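Local coordinates for protein levoglucosan dehydrogenase (Pseudarthrobacter phenanthrenivorans, PDB 6A3F) that oxidises levoglucosan to 3-dehydrolevoglucosan with NAD(+) as the hydride acceptor, working as a homotetramer of the Gfo/Idh/MocA family, at residues Ile99-Asn103 against His104-Glu108. Residues are numbered along the deposited sequence; the frame is centred on the assembly and turned at random.
Sequences IATPN and HLHAE
His-106 reaches back from the first turn of its helix and lays its imidazole against the loop that has just left the strand. NE2 donates to Thr-101 O at 2.8 Å; the oxygen lies close to the ring plane, while the N-H···O angle of 145° leaves the bond moderately bent. One ring face is covered by Asn-103 in a CH-pi contact, its CA standing 3.8 Å from the ring centroid. CG of His-106 lies anti to the carbonyl carbon (chi1 -65°), which swings the ring toward the strand end, where Ile-99 CG2 approaches CD2 at 4.1 Å. With ND1 hydrogen-bonded to Leu-126 O, both ring nitrogens are engaged and the rotation of the imidazole is fixed.

Pro-102 O is gripped from opposite faces of its carbonyl plane, by Thr-101 OG1 at 2.9 Å and by Leu-105 N at 3.2 Å, the latter bond closing the turn into the helix. The threonine hydroxyl also rests against Leu-105 CB, the two side chains crossing at about a right angle. Pro-102 CB meets the edge of the His-104 ring, 3.6 Å from ND1, and Leu-105 CG covers one face of that ring. Water 1 bridges Asn-103 O to Ala-107 N, while Asn-103 ND2 is hydrogen-bonded to Ala-202 O. Thr-101, Asn-103 and His-106 all bind NADH, and this tight turn at the C-terminal end of strand 96-100, leading into helix 106-115, is a strand-to-helix connection of the Rossmann fold, at the C-terminal edge of the parallel sheet, where the dinucleotide binds.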
loop_
_atom_site.group_PDB
_atom_site.type_symbol
_atom_site.label_atom_id
_atom_site.label_comp_id
_atom_site.label_asym_id
_atom_site.label_seq_id
_atom_site.Cartn_x
_atom_site.Cartn_y
_atom_site.Cartn_z
ATOM N N ILE B 99 27.888 19.823 -16.656
ATOM C CA ILE B 99 28.802 18.697 -16.749
ATOM C C ILE B 99 28.031 17.404 -16.438
ATOM O O ILE B 99 27.716 17.104 -15.261
ATOM C CB ILE B 99 30.016 18.848 -15.817
ATOM C CG1 ILE B 99 30.697 20.215 -15.903
ATOM C CG2 ILE B 99 30.994 17.701 -16.099
ATOM C CD1 ILE B 99 31.805 20.374 -14.919
ATOM N N ALA B 100 27.792 16.598 -17.479
ATOM C CA ALA B 100 27.035 15.389 -17.341
ATOM C C ALA B 100 27.839 14.200 -17.889
ATOM O O ALA B 100 27.288 13.264 -18.400
ATOM C CB ALA B 100 25.731 15.540 -18.058
ATOM N N THR B 101 29.149 14.253 -17.772
ATOM C CA THR B 101 29.980 13.121 -18.162
ATOM C C THR B 101 30.062 12.107 -17.006
ATOM O O THR B 101 29.757 12.423 -15.824
ATOM C CB THR B 101 31.416 13.604 -18.449
ATOM O OG1 THR B 101 31.991 14.038 -17.215
ATOM C CG2 THR B 101 31.524 14.755 -19.435
ATOM N N PRO B 102 30.673 10.957 -17.280
ATOM C CA PRO B 102 31.121 10.101 -16.199
ATOM C C PRO B 102 32.103 10.751 -15.212
ATOM O O PRO B 102 32.708 11.797 -15.500
ATOM C CB PRO B 102 31.773 8.914 -16.934
ATOM C CG PRO B 102 31.020 8.892 -18.275
ATOM C CD PRO B 102 30.945 10.364 -18.599
ATOM N N ASN B 103 32.259 10.099 -14.051
ATOM C CA ASN B 103 32.867 10.719 -12.834
ATOM C C ASN B 103 34.330 11.112 -13.096
ATOM O O ASN B 103 34.851 11.991 -12.421
ATOM C CB ASN B 103 32.814 9.787 -11.606
ATOM C CG ASN B 103 31.487 9.080 -11.432
ATOM O OD1 ASN B 103 30.516 9.467 -12.079
ATOM N ND2 ASN B 103 31.425 8.058 -10.574
ATOM N N HIS B 104 34.996 10.403 -14.005
ATOM C CA HIS B 104 36.433 10.587 -14.195
ATOM C C HIS B 104 36.750 11.928 -14.860
ATOM O O HIS B 104 37.881 12.434 -14.682
ATOM C CB HIS B 104 37.034 9.395 -14.952
ATOM C CG HIS B 104 36.667 9.290 -16.388
ATOM N ND1 HIS B 104 35.354 9.274 -16.825
ATOM C CD2 HIS B 104 37.444 9.162 -17.495
ATOM C CE1 HIS B 104 35.330 9.155 -18.143
ATOM N NE2 HIS B 104 36.609 9.097 -18.585
ATOM N N LEU B 105 35.792 12.548 -15.570
ATOM C CA LEU B 105 36.051 13.818 -16.281
ATOM C C LEU B 105 35.501 15.038 -15.548
ATOM O O LEU B 105 35.775 16.141 -15.968
ATOM C CB LEU B 105 35.430 13.738 -17.674
ATOM C CG LEU B 105 35.997 12.624 -18.550
ATOM C CD1 LEU B 105 35.183 12.468 -19.830
ATOM C CD2 LEU B 105 37.476 12.868 -18.849
ATOM N N HIS B 106 34.775 14.880 -14.460
ATOM C CA HIS B 106 34.233 16.065 -13.771
ATOM C C HIS B 106 35.296 17.107 -13.403
ATOM O O HIS B 106 35.042 18.294 -13.551
ATOM C CB HIS B 106 33.518 15.686 -12.469
ATOM C CG HIS B 106 32.303 14.855 -12.689
ATOM N ND1 HIS B 106 31.581 14.346 -11.643
ATOM C CD2 HIS B 106 31.708 14.398 -13.813
ATOM C CE1 HIS B 106 30.598 13.608 -12.115
ATOM N NE2 HIS B 106 30.642 13.628 -13.427
ATOM N N ALA B 107 36.426 16.682 -12.841
ATOM C CA ALA B 107 37.316 17.616 -12.174
ATOM C C ALA B 107 38.016 18.487 -13.217
ATOM O O ALA B 107 38.061 19.702 -13.069
ATOM C CB ALA B 107 38.298 16.867 -11.309
ATOM N N GLU B 108 38.519 17.887 -14.279
ATOM C CA GLU B 108 39.242 18.677 -15.279
ATOM C C GLU B 108 38.340 19.760 -15.856
ATOM O O GLU B 108 38.735 20.905 -16.043
ATOM C CB GLU B 108 39.620 17.870 -16.513
ATOM C CG GLU B 108 40.661 16.828 -16.268
ATOM C CD GLU B 108 40.647 15.836 -17.413
ATOM O OE1 GLU B 108 40.678 16.296 -18.607
ATOM O OE2 GLU B 108 40.557 14.626 -17.113
HETATM O O HOH W 1 36.926 13.785 -12.303
#